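Local structure of Serine/threonine protein phosphatase Stp1 (Streptococcus agalactiae, 2PK0) at residues L80-Y91 with S170-L181. The protein removes phosphate from phosphoserine and phosphothreonine residues of proteins, as a magnesium-binding phosphatase of the PP2C family. Sequence-based numbering, arbitrary orientation.
Sequences LVSIETENRKIY and SIGQANPVEPDL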
loop_
_atom_site.group_PDB
_atom_site.type_symbol
_atom_site.label_atom_id
_atom_site.label_comp_id
_atom_site.label_asym_id
_atom_site.label_seq_id
_atom_site.Cartn_x
_atom_site.Cartn_y
_atom_site.Cartn_z
ATOM N N LEU A 80 -8.441 7.902 9.840
ATOM C CA LEU A 80 -9.347 8.787 9.126
ATOM C C LEU A 80 -8.992 10.254 9.306
ATOM O O LEU A 80 -9.096 11.032 8.364
ATOM C CB LEU A 80 -10.783 8.539 9.582
ATOM C CG LEU A 80 -11.391 7.219 9.123
ATOM C CD1 LEU A 80 -12.777 7.042 9.731
ATOM C CD2 LEU A 80 -11.447 7.180 7.608
ATOM N N VAL A 81 -8.549 10.607 10.510
ATOM C CA VAL A 81 -8.163 11.974 10.838
ATOM C C VAL A 81 -6.813 12.392 10.219
ATOM O O VAL A 81 -6.754 13.403 9.521
ATOM C CB VAL A 81 -8.203 12.199 12.364
ATOM C CG1 VAL A 81 -7.510 13.507 12.762
ATOM C CG2 VAL A 81 -9.661 12.171 12.858
ATOM N N SER A 82 -5.754 11.604 10.439
ATOM C CA SER A 82 -4.400 11.906 9.930
ATOM C C SER A 82 -4.307 11.973 8.408
ATOM O O SER A 82 -3.542 12.760 7.847
ATOM C CB SER A 82 -3.395 10.854 10.404
ATOM O OG SER A 82 -3.561 10.566 11.780
ATOM N N ILE A 83 -5.072 11.126 7.741
ATOM C CA ILE A 83 -5.090 11.124 6.291
ATOM C C ILE A 83 -5.742 12.399 5.730
ATOM O O ILE A 83 -5.287 12.934 4.733
ATOM C CB ILE A 83 -5.716 9.816 5.764
ATOM C CG1 ILE A 83 -4.779 8.654 6.097
ATOM C CG2 ILE A 83 -6.000 9.862 4.267
ATOM C CD1 ILE A 83 -5.256 7.362 5.574
ATOM N N GLU A 84 -6.754 12.936 6.401
ATOM C CA GLU A 84 -7.293 14.203 5.942
ATOM C C GLU A 84 -6.338 15.377 6.164
ATOM O O GLU A 84 -6.236 16.261 5.306
ATOM C CB GLU A 84 -8.679 14.490 6.523
ATOM C CG GLU A 84 -9.461 15.515 5.703
ATOM C CD GLU A 84 -9.227 15.364 4.195
ATOM O OE1 GLU A 84 -9.630 14.320 3.604
ATOM O OE2 GLU A 84 -8.644 16.297 3.599
ATOM N N THR A 85 -5.612 15.376 7.279
ATOM C CA THR A 85 -4.689 16.466 7.516
ATOM C C THR A 85 -3.489 16.401 6.566
ATOM O O THR A 85 -2.973 17.431 6.141
ATOM C CB THR A 85 -4.238 16.566 8.989
ATOM O OG1 THR A 85 -3.299 15.528 9.280
ATOM C CG2 THR A 85 -5.446 16.492 9.948
ATOM N N GLU A 86 -3.086 15.192 6.193
ATOM C CA GLU A 86 -2.008 15.001 5.232
ATOM C C GLU A 86 -2.438 15.322 3.790
ATOM O O GLU A 86 -1.655 15.867 3.008
ATOM C CB GLU A 86 -1.460 13.579 5.350
ATOM C CG GLU A 86 0.002 13.450 5.027
ATOM C CD GLU A 86 0.910 14.139 6.039
ATOM O OE1 GLU A 86 0.511 14.316 7.219
ATOM O OE2 GLU A 86 2.046 14.493 5.641
ATOM N N ASN A 87 -3.682 14.986 3.460
ATOM C CA ASN A 87 -4.300 15.335 2.181
ATOM C C ASN A 87 -4.264 16.837 1.890
ATOM O O ASN A 87 -3.849 17.270 0.817
ATOM C CB ASN A 87 -5.751 14.874 2.175
ATOM C CG ASN A 87 -6.442 15.161 0.877
ATOM O OD1 ASN A 87 -7.528 15.744 0.847
ATOM N ND2 ASN A 87 -5.827 14.755 -0.210
ATOM N N ARG A 88 -4.679 17.633 2.867
ATOM C CA ARG A 88 -4.652 19.074 2.712
ATOM C C ARG A 88 -3.241 19.663 2.901
ATOM O O ARG A 88 -2.947 20.717 2.359
ATOM C CB ARG A 88 -5.690 19.733 3.623
ATOM C CG ARG A 88 -5.380 19.635 5.091
ATOM C CD ARG A 88 -6.621 19.752 5.956
ATOM N NE ARG A 88 -7.295 21.035 5.817
ATOM C CZ ARG A 88 -8.526 21.172 5.338
ATOM N NH1 ARG A 88 -9.070 22.377 5.249
ATOM N NH2 ARG A 88 -9.208 20.095 4.956
ATOM N N LYS A 89 -2.359 18.968 3.620
ATOM C CA LYS A 89 -0.968 19.422 3.753
ATOM C C LYS A 89 -0.197 19.276 2.432
ATOM O O LYS A 89 0.593 20.138 2.066
ATOM C CB LYS A 89 -0.253 18.659 4.869
ATOM C CG LYS A 89 1.048 19.262 5.317
ATOM C CD LYS A 89 1.823 18.362 6.299
ATOM C CE LYS A 89 3.251 18.942 6.497
ATOM N NZ LYS A 89 3.924 18.559 7.800
ATOM N N ILE A 90 -0.446 18.199 1.703
ATOM C CA ILE A 90 0.237 17.968 0.436
ATOM C C ILE A 90 -0.397 18.781 -0.705
ATOM O O ILE A 90 0.297 19.214 -1.630
ATOM C CB ILE A 90 0.251 16.455 0.122
ATOM C CG1 ILE A 90 1.189 15.756 1.078
ATOM C CG2 ILE A 90 0.712 16.143 -1.280
ATOM C CD1 ILE A 90 1.441 14.380 0.657
ATOM N N TYR A 91 -1.708 19.006 -0.635
ATOM C CA TYR A 91 -2.367 19.851 -1.629
ATOM C C TYR A 91 -1.835 21.273 -1.546
ATOM O O TYR A 91 -1.516 21.883 -2.558
ATOM C CB TYR A 91 -3.882 19.880 -1.433
ATOM C CG TYR A 91 -4.566 20.847 -2.378
ATOM C CD1 TYR A 91 -4.636 20.568 -3.743
ATOM C CD2 TYR A 91 -5.130 22.042 -1.916
ATOM C CE1 TYR A 91 -5.244 21.435 -4.630
ATOM C CE2 TYR A 91 -5.741 22.925 -2.796
ATOM C CZ TYR A 91 -5.792 22.614 -4.160
ATOM O OH TYR A 91 -6.398 23.471 -5.062
ATOM N N SER A 170 -6.224 10.553 -4.765
ATOM C CA SER A 170 -4.893 10.415 -4.229
ATOM C C SER A 170 -4.806 11.402 -3.102
ATOM O O SER A 170 -5.600 12.323 -3.035
ATOM C CB SER A 170 -3.849 10.777 -5.276
ATOM O OG SER A 170 -3.948 12.151 -5.621
ATOM N N ILE A 171 -3.844 11.205 -2.216
ATOM C CA ILE A 171 -3.591 12.152 -1.162
ATOM C C ILE A 171 -2.843 13.318 -1.761
ATOM O O ILE A 171 -1.845 13.115 -2.447
ATOM C CB ILE A 171 -2.805 11.500 -0.039
ATOM C CG1 ILE A 171 -3.780 10.712 0.835
ATOM C CG2 ILE A 171 -2.035 12.544 0.795
ATOM C CD1 ILE A 171 -3.101 9.796 1.785
ATOM N N GLY A 172 -3.363 14.526 -1.521
ATOM C CA GLY A 172 -2.883 15.777 -2.117
ATOM C C GLY A 172 -3.851 16.367 -3.141
ATOM O O GLY A 172 -3.433 17.059 -4.070
ATOM N N GLN A 173 -5.142 16.086 -2.988
ATOM C CA GLN A 173 -6.166 16.569 -3.916
ATOM C C GLN A 173 -7.073 17.617 -3.234
ATOM O O GLN A 173 -7.112 17.713 -1.997
ATOM C CB GLN A 173 -7.003 15.390 -4.435
ATOM C CG GLN A 173 -7.743 14.688 -3.323
ATOM C CD GLN A 173 -8.749 13.680 -3.804
ATOM O OE1 GLN A 173 -9.773 13.439 -3.144
ATOM N NE2 GLN A 173 -8.470 13.067 -4.947
ATOM N N ALA A 174 -7.808 18.387 -4.039
ATOM C CA ALA A 174 -8.628 19.488 -3.506
ATOM C C ALA A 174 -9.800 19.041 -2.621
ATOM O O ALA A 174 -9.978 19.571 -1.528
ATOM C CB ALA A 174 -9.117 20.387 -4.623
ATOM N N ASN A 175 -10.576 18.070 -3.096
ATOM C CA ASN A 175 -11.688 17.506 -2.333
ATOM C C ASN A 175 -11.139 16.624 -1.212
ATOM O O ASN A 175 -10.018 16.133 -1.328
ATOM C CB ASN A 175 -12.573 16.670 -3.269
ATOM C CG ASN A 175 -13.094 17.473 -4.448
ATOM O OD1 ASN A 175 -13.234 18.692 -4.363
ATOM N ND2 ASN A 175 -13.376 16.793 -5.556
ATOM N N PRO A 176 -11.901 16.435 -0.114
ATOM C CA PRO A 176 -11.461 15.453 0.899
ATOM C C PRO A 176 -11.360 14.026 0.337
ATOM O O PRO A 176 -12.109 13.682 -0.581
ATOM C CB PRO A 176 -12.568 15.518 1.961
ATOM C CG PRO A 176 -13.262 16.831 1.731
ATOM C CD PRO A 176 -13.161 17.105 0.266
ATOM N N VAL A 177 -10.438 13.211 0.853
ATOM C CA VAL A 177 -10.320 11.841 0.350
ATOM C C VAL A 177 -11.285 10.952 1.083
ATOM O O VAL A 177 -11.620 11.224 2.224
ATOM C CB VAL A 177 -8.887 11.235 0.452
ATOM C CG1 VAL A 177 -7.954 11.866 -0.550
ATOM C CG2 VAL A 177 -8.337 11.377 1.829
ATOM N N GLU A 178 -11.743 9.899 0.409
ATOM C CA GLU A 178 -12.557 8.858 1.023
ATOM C C GLU A 178 -11.757 7.548 1.046
ATOM O O GLU A 178 -11.864 6.756 0.116
ATOM C CB GLU A 178 -13.836 8.620 0.205
ATOM C CG GLU A 178 -14.541 9.872 -0.337
ATOM C CD GLU A 178 -15.532 9.562 -1.478
ATOM O OE1 GLU A 178 -16.136 8.467 -1.475
ATOM O OE2 GLU A 178 -15.704 10.410 -2.382
ATOM N N PRO A 179 -10.949 7.315 2.093
ATOM C CA PRO A 179 -10.206 6.051 2.163
ATOM C C PRO A 179 -11.088 4.853 2.465
ATOM O O PRO A 179 -12.153 5.012 3.053
ATOM C CB PRO A 179 -9.238 6.270 3.322
ATOM C CG PRO A 179 -9.859 7.326 4.149
ATOM C CD PRO A 179 -10.681 8.188 3.247
ATOM N N ASP A 180 -10.662 3.659 2.045
ATOM C CA ASP A 180 -11.377 2.438 2.393
ATOM C C ASP A 180 -10.732 1.884 3.634
ATOM O O ASP A 180 -9.518 1.805 3.700
ATOM C CB ASP A 180 -11.253 1.384 1.296
ATOM C CG ASP A 180 -11.987 1.751 0.033
ATOM O OD1 ASP A 180 -12.934 2.563 0.105
ATOM O OD2 ASP A 180 -11.611 1.209 -1.036
ATOM N N LEU A 181 -11.533 1.487 4.612
ATOM C CA LEU A 181 -11.004 0.825 5.788
ATOM C C LEU A 181 -11.401 -0.636 5.819
ATOM O O LEU A 181 -12.389 -1.017 5.214
ATOM C CB LEU A 181 -11.503 1.503 7.047
ATOM C CG LEU A 181 -11.348 3.019 7.104
ATOM C CD1 LEU A 181 -12.331 3.513 8.121
ATOM C CD2 LEU A 181 -9.951 3.432 7.469
#
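The ring of Tyr91 lies against the turn Gly172-Ala174. Ala174 CA sits over the centre of one face, 4.1 Å from the ring centroid and 12° off its normal, a CH-pi contact, and Ala174 CB touches CE1 and CZ. At the edge, in the ring plane, comes the carbonyl O of Gly172, 3.7 Å from Tyr91 CD1. Tyr91 reaches this turn because its CG is anti to the backbone N. Gly172 itself is pressed onto the helix: its CA meets Ile90 CG2 and makes a CA-H...O contact with Asn87 O. Its backbone takes a positive phi of 109°, a region that glycine readily occupies.

One turn back along the helix, the amide of Asn87 enters the bend of the loop, among the backbone of residues 172-175 and against Val177 CG1. Next to it, Glu84 bends at chi2 and sets its carboxylate against CA and CB of Pro176; OE1, through its syn lone pair, accepts the N-H of Val177 at 3.1 Å, with an angle of 148° at the hydrogen. Alongside these polar groups the packing is aliphatic. Ile83 CG2 touches both Val177 CG2 (3.7 Å) and Ile171 CD1 (3.8 Å), its side chain roughly perpendicular to each, while Ile171 CG2 leans on Ile90 CD1. At the far end Leu80 CD2 touches both Pro179 CG and Leu181 CD1.

Ile83 and Ile171 also share Ile106 of strand 103-112, so helix, loop and sheet close around common apolar contacts. This is a helix-on-sheet layer of the PP2C alpha-beta-beta-alpha sandwich: helix 72-96 packs against the irregular loop leading into edge strand 180-185, with the side chain of Ser170 about 10 Å from a bound magnesium ion.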